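Local coordinates for protein pectate lyase (Cellvibrio cellulosa, PDB 1GXO) that cleaves polygalacturonic acid (pectate) by anti-beta-elimination, this chain being the catalytic module of a larger family 10 polysaccharide lyase, at residues A[68-73]-A[117-122]; A[278-283]-A[312-317]; A[288-293]-A[302-307]. The protein carries 1 engineered substitution. All blocks are in the same frame, centred on the assembly; numbering follows the deposited sequence.

Contact 1 (A[68-73]-A[117-122]). Engineered in segment 68-73: A72 (natural residue Asp). With ADA (alpha-D-galactopyranuronic acid), chain B.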
# COMPACT_ATOMS: atom_id res chain seq x y z
N SER A 68 11.28 3.46 -16.17
CA SER A 68 10.20 2.69 -15.55
C SER A 68 9.35 3.56 -14.63
O SER A 68 9.88 4.43 -13.92
CB SER A 68 10.78 1.54 -14.76
OG SER A 68 11.15 0.51 -15.64
N GLY A 69 8.04 3.32 -14.64
CA GLY A 69 7.14 3.94 -13.69
C GLY A 69 7.17 3.15 -12.40
O GLY A 69 7.58 1.99 -12.41
N THR A 70 6.75 3.76 -11.31
CA THR A 70 6.76 3.08 -10.02
C THR A 70 5.58 3.44 -9.11
O THR A 70 5.01 4.52 -9.22
CB THR A 70 8.16 3.26 -9.28
OG1 THR A 70 8.19 2.43 -8.12
CG2 THR A 70 8.38 4.68 -8.72
N ILE A 71 5.21 2.49 -8.24
CA ILE A 71 4.24 2.72 -7.16
C ILE A 71 4.93 2.72 -5.77
O ILE A 71 4.28 2.66 -4.71
CB ILE A 71 3.02 1.71 -7.24
CG1 ILE A 71 3.46 0.26 -6.98
CG2 ILE A 71 2.33 1.78 -8.60
CD1 ILE A 71 2.30 -0.75 -7.01
N ALA A 72 6.26 2.81 -5.77
CA ALA A 72 6.99 3.01 -4.52
C ALA A 72 6.64 4.36 -3.87
O ALA A 72 6.42 5.36 -4.56
CB ALA A 72 8.46 2.90 -4.76
N ASN A 73 6.56 4.38 -2.54
CA ASN A 73 6.34 5.62 -1.79
C ASN A 73 5.22 6.51 -2.33
O ASN A 73 5.35 7.74 -2.36
CB ASN A 73 7.64 6.43 -1.69
CG ASN A 73 8.64 5.78 -0.76
OD1 ASN A 73 8.27 5.09 0.19
ND2 ASN A 73 9.93 6.00 -1.03
N PRO A 117 3.60 -5.07 -9.74
CA PRO A 117 5.03 -4.91 -9.47
C PRO A 117 5.26 -3.51 -8.95
O PRO A 117 4.40 -2.65 -9.10
CB PRO A 117 5.67 -5.08 -10.85
CG PRO A 117 4.61 -4.62 -11.85
CD PRO A 117 3.30 -4.94 -11.18
N GLN A 118 6.42 -3.29 -8.32
CA GLN A 118 6.79 -1.97 -7.81
C GLN A 118 7.28 -1.06 -8.94
O GLN A 118 7.03 0.14 -8.91
CB GLN A 118 7.87 -2.08 -6.72
CG GLN A 118 8.09 -0.81 -5.88
CD GLN A 118 9.26 -0.97 -4.92
OE1 GLN A 118 10.34 -1.41 -5.32
NE2 GLN A 118 9.05 -0.61 -3.65
N PHE A 119 8.05 -1.62 -9.87
CA PHE A 119 8.50 -0.87 -11.03
C PHE A 119 8.03 -1.55 -12.31
O PHE A 119 8.00 -2.79 -12.40
CB PHE A 119 10.03 -0.75 -11.08
CG PHE A 119 10.60 0.32 -10.19
CD1 PHE A 119 10.67 0.13 -8.80
CD2 PHE A 119 11.08 1.50 -10.72
CE1 PHE A 119 11.22 1.10 -7.96
CE2 PHE A 119 11.63 2.50 -9.88
CZ PHE A 119 11.70 2.28 -8.49
N TYR A 120 7.69 -0.75 -13.32
CA TYR A 120 7.23 -1.26 -14.61
C TYR A 120 7.53 -0.24 -15.70
O TYR A 120 7.23 0.94 -15.51
CB TYR A 120 5.73 -1.54 -14.55
CG TYR A 120 5.23 -2.13 -15.83
CD1 TYR A 120 4.56 -1.33 -16.76
CD2 TYR A 120 5.47 -3.47 -16.15
CE1 TYR A 120 4.13 -1.86 -17.96
CE2 TYR A 120 5.03 -4.01 -17.35
CZ TYR A 120 4.37 -3.19 -18.24
OH TYR A 120 3.92 -3.68 -19.44
N PRO A 121 8.10 -0.65 -16.84
CA PRO A 121 8.57 -2.02 -17.12
C PRO A 121 9.46 -2.62 -16.05
O PRO A 121 10.19 -1.92 -15.36
CB PRO A 121 9.35 -1.86 -18.43
CG PRO A 121 8.62 -0.73 -19.14
CD PRO A 121 8.30 0.23 -18.01
N LEU A 122 9.38 -3.94 -15.93
CA LEU A 122 10.11 -4.71 -14.92
C LEU A 122 11.61 -4.47 -15.00
O LEU A 122 12.16 -4.35 -16.08
CB LEU A 122 9.77 -6.19 -15.07
CG LEU A 122 8.30 -6.53 -14.81
CD1 LEU A 122 8.03 -8.02 -15.07
CD2 LEU A 122 7.87 -6.13 -13.38
C1 ADA B . 16.02 5.21 2.20
C2 ADA B . 16.10 4.75 3.68
C3 ADA B . 15.06 3.65 4.04
C4 ADA B . 13.63 4.07 3.61
C5 ADA B . 13.79 4.33 2.10
C6 ADA B . 12.43 4.49 1.40
O2 ADA B . 17.40 4.36 4.04
O3 ADA B . 15.16 3.28 5.43
O4 ADA B . 13.31 5.25 4.39
O5 ADA B . 14.65 5.47 1.93
O6B ADA B . 11.68 3.53 1.32
O6A ADA B . 12.13 5.58 0.94
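G69 and Y120 form an antiparallel hydrogen-bonded pair, G69 N to Y120 O (2.7 Å) and Y120 N to G69 O (2.9 Å), and T70 and F119 follow as a non-hydrogen-bonded pair. T70 and F119 share one face of this two-stranded sheet, their side chains running alongside each other. T70 CB sits over the face of the F119 ring in a CH-pi contact, 3.6 Å from its centroid and 10° off the normal. The T70 hydroxyl, set opposite its own amide nitrogen (chi1 -172°), donates across the strands to Q118 O at 2.7 Å, from above the carbonyl plane. I71 N donates to the same oxygen (3.0 Å), so Q118 O is gripped twice. T70 OG1 in turn accepts from A72 N, an ST turn, and the next residue, N73, belongs to the glycan pocket. There N73 ND2 donates to carboxylate oxygen O6A of the galacturonate in chain B at 3.0 Å, and also bonds N53 OD1. Beyond the sheet's other end S68 OG donates to P121 O (2.6 Å), in the carbonyl plane and on a lone pair; P121 follows a cis peptide. The engineered A72, Asp in nature, rests its CB 3.7 Å from Q118 NE2.

Contact 2 (A[278-283]-A[312-317]). With ADA (alpha-D-galactopyranuronic acid), chain C.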
# COMPACT_ATOMS: atom_id res chain seq x y z
N TYR A 278 4.74 -4.79 15.63
CA TYR A 278 6.02 -4.87 14.97
C TYR A 278 5.84 -4.63 13.49
O TYR A 278 4.76 -4.88 12.95
CB TYR A 278 6.66 -6.24 15.23
CG TYR A 278 7.19 -6.40 16.64
CD1 TYR A 278 8.49 -6.02 16.96
CD2 TYR A 278 6.39 -6.95 17.65
CE1 TYR A 278 8.99 -6.19 18.25
CE2 TYR A 278 6.88 -7.12 18.96
CZ TYR A 278 8.19 -6.74 19.24
OH TYR A 278 8.71 -6.85 20.53
N ARG A 279 6.89 -4.11 12.86
CA ARG A 279 6.96 -3.96 11.40
C ARG A 279 6.97 -5.32 10.70
O ARG A 279 6.34 -5.48 9.65
CB ARG A 279 8.22 -3.15 10.99
CG ARG A 279 8.32 -2.84 9.49
CD ARG A 279 7.28 -1.88 9.01
NE ARG A 279 7.45 -1.30 7.66
CZ ARG A 279 8.05 -0.15 7.41
NH1 ARG A 279 8.61 0.55 8.38
NH2 ARG A 279 8.11 0.33 6.17
N PHE A 280 7.72 -6.26 11.26
CA PHE A 280 7.92 -7.60 10.68
C PHE A 280 7.67 -8.68 11.74
O PHE A 280 8.25 -8.63 12.83
CB PHE A 280 9.37 -7.78 10.20
CG PHE A 280 9.83 -6.75 9.19
CD1 PHE A 280 10.57 -5.64 9.60
CD2 PHE A 280 9.55 -6.92 7.84
CE1 PHE A 280 10.99 -4.70 8.69
CE2 PHE A 280 9.97 -5.98 6.90
CZ PHE A 280 10.71 -4.87 7.31
N TYR A 281 6.81 -9.64 11.42
CA TYR A 281 6.54 -10.78 12.29
C TYR A 281 7.01 -12.05 11.61
O TYR A 281 6.83 -12.21 10.42
CB TYR A 281 5.05 -10.89 12.59
CG TYR A 281 4.50 -9.84 13.52
CD1 TYR A 281 4.09 -8.60 13.04
CD2 TYR A 281 4.36 -10.10 14.89
CE1 TYR A 281 3.58 -7.63 13.89
CE2 TYR A 281 3.85 -9.12 15.75
CZ TYR A 281 3.46 -7.90 15.24
OH TYR A 281 2.96 -6.94 16.07
N ASP A 282 7.56 -13.00 12.37
CA ASP A 282 7.93 -14.32 11.83
C ASP A 282 6.72 -15.04 11.26
O ASP A 282 5.70 -15.15 11.93
CB ASP A 282 8.60 -15.21 12.88
CG ASP A 282 9.13 -16.52 12.29
OD1 ASP A 282 10.29 -16.54 11.84
OD2 ASP A 282 8.46 -17.58 12.25
N LEU A 283 6.85 -15.55 10.03
CA LEU A 283 5.78 -16.26 9.33
C LEU A 283 5.17 -17.41 10.13
O LEU A 283 3.96 -17.66 10.06
CB LEU A 283 6.28 -16.79 8.00
CG LEU A 283 6.62 -15.78 6.91
CD1 LEU A 283 7.27 -16.48 5.72
CD2 LEU A 283 5.37 -15.04 6.50
N TYR A 312 14.79 3.52 9.58
CA TYR A 312 13.61 2.73 9.21
C TYR A 312 12.76 2.49 10.45
O TYR A 312 13.29 2.40 11.56
CB TYR A 312 14.08 1.39 8.67
CG TYR A 312 13.09 0.57 7.87
CD1 TYR A 312 12.94 0.78 6.49
CD2 TYR A 312 12.38 -0.48 8.47
CE1 TYR A 312 12.08 0.01 5.74
CE2 TYR A 312 11.50 -1.28 7.72
CZ TYR A 312 11.37 -1.03 6.35
OH TYR A 312 10.51 -1.79 5.58
N SER A 313 11.44 2.38 10.27
CA SER A 313 10.52 2.14 11.37
C SER A 313 10.33 0.64 11.61
O SER A 313 9.81 -0.09 10.74
CB SER A 313 9.15 2.79 11.09
OG SER A 313 9.28 4.20 11.00
N TRP A 314 10.69 0.20 12.81
CA TRP A 314 10.68 -1.21 13.17
C TRP A 314 9.40 -1.61 13.89
O TRP A 314 9.23 -2.77 14.25
CB TRP A 314 11.94 -1.54 13.96
CG TRP A 314 13.11 -1.36 13.07
CD1 TRP A 314 13.90 -0.25 12.95
CD2 TRP A 314 13.57 -2.29 12.08
NE1 TRP A 314 14.84 -0.45 11.97
CE2 TRP A 314 14.66 -1.69 11.42
CE3 TRP A 314 13.16 -3.57 11.68
CZ2 TRP A 314 15.38 -2.33 10.40
CZ3 TRP A 314 13.87 -4.20 10.66
CH2 TRP A 314 14.96 -3.58 10.03
N GLY A 315 8.49 -0.66 14.05
CA GLY A 315 7.23 -0.88 14.73
C GLY A 315 6.42 0.40 14.76
O GLY A 315 6.90 1.47 14.39
N GLY A 316 5.17 0.28 15.20
CA GLY A 316 4.24 1.42 15.21
C GLY A 316 2.84 1.06 15.67
O GLY A 316 2.60 -0.05 16.19
N ASN A 317 1.92 2.02 15.50
CA ASN A 317 0.54 1.92 15.95
C ASN A 317 -0.34 1.36 14.85
O ASN A 317 -1.54 1.65 14.78
CB ASN A 317 0.02 3.30 16.39
CG ASN A 317 0.05 4.34 15.27
OD1 ASN A 317 0.77 4.18 14.27
ND2 ASN A 317 -0.71 5.41 15.43
C1 ADA C . 11.95 5.76 4.40
C2 ADA C . 11.82 6.97 5.35
C3 ADA C . 12.01 6.50 6.81
C4 ADA C . 11.00 5.40 7.16
C5 ADA C . 11.20 4.27 6.13
C6 ADA C . 10.24 3.11 6.41
O2 ADA C . 12.74 8.00 5.03
O3 ADA C . 12.01 7.57 7.75
O4 ADA C . 9.71 5.99 7.05
O5 ADA C . 11.02 4.78 4.81
O6B ADA C . 10.17 2.68 7.56
O6A ADA C . 9.58 2.63 5.48
O HOH W 1 9.79 -5.26 13.32
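R279 is tied to 312-317 by both its backbone and its guanidinium. R279 N donates to W314 O at 3.0 Å, from well above the carbonyl plane, next to the non-hydrogen-bonded antiparallel pair Y278-G315. W314 O has a second donor in a water, which also accepts from F280 N and so bridges the two segments. The R279 side chain leaves with CG anti to the backbone N and bends at chi2 (68°), which lays the guanidinium flat on the Y312 ring, centres 4.2 Å apart and planes 11° from parallel. NH1 serves two acceptors: S313 O at 2.7 Å, met on a lone pair in the carbonyl plane, and carboxylate oxygen O6B of the galacturonate in chain C at 2.8 Å. R279 NH2 takes the other oxygen of this sugar carboxylate, O6A, also at 2.8 Å and nearly straight (171°), so the guanidinium grips the carboxylate end-on, through both terminal nitrogens. S313 N adds a third bond to the carboxylate, reaching O6B at 3.0 Å and again nearly straight. The uronate charge is thus held by an arginine whose own rotation is fixed by a backbone carbonyl and a stacked ring, as suits a pocket for a polyanionic substrate. The Y312 hydroxyl has its hydrogen-bond partner in E210, and W314 NE1 in R308 O. F280 CE1 packs against W314 CZ3 (3.5 Å) and Y312 CE2, its ring oblique to the indole. Y312 comes directly after helix 306-311; beyond it, strand 315-316 pairs with 274-278, while strand 280-281 turns to 214-215, so the contact lies where two short antiparallel sheets meet the end of that helix.

Contact 3 (A[288-293]-A[302-307]). With ADA (alpha-D-galactopyranuronic acid), chain D.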
# COMPACT_ATOMS: atom_id res chain seq x y z
N GLY A 288 7.78 -10.95 16.65
CA GLY A 288 8.26 -9.71 16.05
C GLY A 288 9.78 -9.79 15.90
O GLY A 288 10.46 -10.31 16.81
N PHE A 289 10.31 -9.34 14.76
CA PHE A 289 11.78 -9.36 14.60
C PHE A 289 12.39 -8.15 13.92
O PHE A 289 11.68 -7.23 13.44
CB PHE A 289 12.26 -10.63 13.89
CG PHE A 289 11.91 -10.72 12.43
CD1 PHE A 289 10.79 -11.44 12.01
CD2 PHE A 289 12.73 -10.14 11.47
CE1 PHE A 289 10.48 -11.57 10.66
CE2 PHE A 289 12.44 -10.23 10.11
CZ PHE A 289 11.32 -10.96 9.70
N PHE A 290 13.73 -8.17 13.90
CA PHE A 290 14.52 -7.08 13.36
C PHE A 290 15.54 -7.63 12.38
O PHE A 290 15.86 -8.83 12.39
CB PHE A 290 15.23 -6.32 14.47
CG PHE A 290 14.32 -5.92 15.60
CD1 PHE A 290 14.44 -6.52 16.86
CD2 PHE A 290 13.33 -4.94 15.41
CE1 PHE A 290 13.58 -6.16 17.89
CE2 PHE A 290 12.47 -4.57 16.44
CZ PHE A 290 12.59 -5.17 17.68
N SER A 291 15.99 -6.76 11.49
CA SER A 291 17.01 -7.09 10.50
C SER A 291 17.97 -5.91 10.41
O SER A 291 17.92 -5.04 11.27
CB SER A 291 16.36 -7.45 9.16
OG SER A 291 17.34 -7.97 8.27
N ASP A 292 18.82 -5.89 9.39
CA ASP A 292 19.92 -4.92 9.26
C ASP A 292 20.45 -5.03 7.84
O ASP A 292 19.91 -5.82 7.05
CB ASP A 292 21.03 -5.24 10.28
CG ASP A 292 21.74 -3.99 10.80
OD1 ASP A 292 21.84 -2.97 10.06
OD2 ASP A 292 22.24 -3.97 11.94
N ARG A 293 21.48 -4.26 7.47
CA ARG A 293 21.91 -4.29 6.07
C ARG A 293 22.68 -5.56 5.69
O ARG A 293 22.99 -5.76 4.52
CB ARG A 293 22.74 -3.05 5.71
CG ARG A 293 21.95 -1.75 5.71
CD ARG A 293 22.67 -0.63 5.00
NE ARG A 293 21.99 0.66 5.10
CZ ARG A 293 21.04 1.09 4.28
NH1 ARG A 293 20.59 0.34 3.28
NH2 ARG A 293 20.53 2.30 4.48
N THR A 302 18.46 -3.30 20.06
CA THR A 302 19.74 -2.68 20.42
C THR A 302 20.95 -3.28 19.69
O THR A 302 21.97 -2.61 19.57
CB THR A 302 19.98 -2.63 21.96
OG1 THR A 302 20.13 -3.95 22.49
CG2 THR A 302 18.75 -2.11 22.66
N GLN A 303 20.84 -4.52 19.21
CA GLN A 303 21.94 -5.13 18.42
C GLN A 303 22.03 -4.60 16.97
O GLN A 303 22.98 -4.93 16.27
CB GLN A 303 21.82 -6.67 18.32
CG GLN A 303 21.11 -7.42 19.42
CD GLN A 303 20.85 -8.93 19.07
OE1 GLN A 303 19.71 -9.42 19.20
NE2 GLN A 303 21.89 -9.63 18.62
N MET A 304 21.04 -3.82 16.52
CA MET A 304 20.98 -3.29 15.16
C MET A 304 21.92 -2.09 14.95
O MET A 304 22.12 -1.29 15.87
CB MET A 304 19.55 -2.84 14.85
CG MET A 304 19.33 -2.25 13.47
SD MET A 304 17.64 -1.68 13.19
CE MET A 304 16.67 -3.17 13.66
N SER A 305 22.47 -1.94 13.75
CA SER A 305 23.24 -0.74 13.41
C SER A 305 22.43 0.53 13.66
O SER A 305 21.22 0.57 13.35
CB SER A 305 23.72 -0.75 11.96
OG SER A 305 22.62 -0.75 11.03
N LEU A 306 23.10 1.55 14.20
CA LEU A 306 22.46 2.86 14.43
C LEU A 306 21.71 3.38 13.20
O LEU A 306 20.59 3.94 13.32
CB LEU A 306 23.48 3.90 14.90
CG LEU A 306 22.92 5.26 15.30
CD1 LEU A 306 22.10 5.17 16.57
CD2 LEU A 306 24.06 6.27 15.46
N GLU A 307 22.33 3.21 12.02
CA GLU A 307 21.78 3.77 10.80
C GLU A 307 20.43 3.13 10.40
O GLU A 307 19.53 3.81 9.89
CB GLU A 307 22.81 3.73 9.66
CG GLU A 307 22.38 4.44 8.38
CD GLU A 307 21.57 3.54 7.45
OE1 GLU A 307 21.67 2.28 7.59
OE2 GLU A 307 20.82 4.08 6.59
C1 ADA D . 16.00 2.37 -1.63
C2 ADA D . 15.69 3.88 -1.68
C3 ADA D . 16.77 4.81 -1.07
C4 ADA D . 17.45 4.26 0.20
C5 ADA D . 17.86 2.80 -0.09
C6 ADA D . 18.50 2.26 1.22
O1 ADA D . 16.65 1.90 -2.79
O2 ADA D . 15.43 4.26 -3.02
O3 ADA D . 16.16 6.05 -0.79
O4 ADA D . 16.56 4.17 1.33
O5 ADA D . 16.73 2.02 -0.46
O6B ADA D . 18.99 3.04 2.05
O6A ADA D . 18.52 1.05 1.44
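The R293 chain is extended from CG to NE, whereas E307 bends at chi2 (-87°), and the two side chains cross at about a right angle to bring guanidinium and carboxylate together with their planes 23° apart. The salt bridge is side-on: R293 NE donates to E307 OE1 at 3.0 Å, from above the carboxylate plane, and R293 NH2 to E307 OE2 at 2.8 Å. R293 also reaches the galacturonate of chain D, NH1 bonding its O6A (2.9 Å) and NH2 its O6B (3.0 Å). The arginine therefore lies between two carboxylates, one of the protein and one of the sugar, and E307, in the second shell, probably fixes the rotation of the guanidinium. S305 occupies the N-cap of helix 306-311, and D292 clasps it from the neighbouring loop. S305 N points almost straight at D292 OD2 (2.7 Å, 176°), while S305 OG donates to the syn lone pair of D292 OD1 at 2.5 Å. R293 N meets that same OD1 on its anti side, so two donors grip one oxygen and the loop is tied to the helix start just before the substrate-binding arginine. Apolar packing joins M304 to F290: the methionine chain bends at chi3, and its CE lies 3.6 Å from F290 CB. The same methyl also comes up against the S291 carbonyl oxygen, while W314 touches the methionine as well.

In the fold
Going from the N terminus, contact 1 closes first: 68-73 and 117-122 bracket a largely helical excursion that holds helices 77-90 and 93-109. Much later in the chain, 278-283 and 312-317 come together in contact 2, and contact 3 lies wholly within that second loop, joining 288-293 to the start of helix 306-311. Contacts 2 and 3 touch directly, F280 O meeting F289 N and W314 packing against M304, and their centres are 11 Å apart. Contact 1 does not touch either; its centre lies 24 Å from that of contact 2. The bound galacturonates connect all three, each contact contributing hydrogen-bond donors to a different sugar along the glycan.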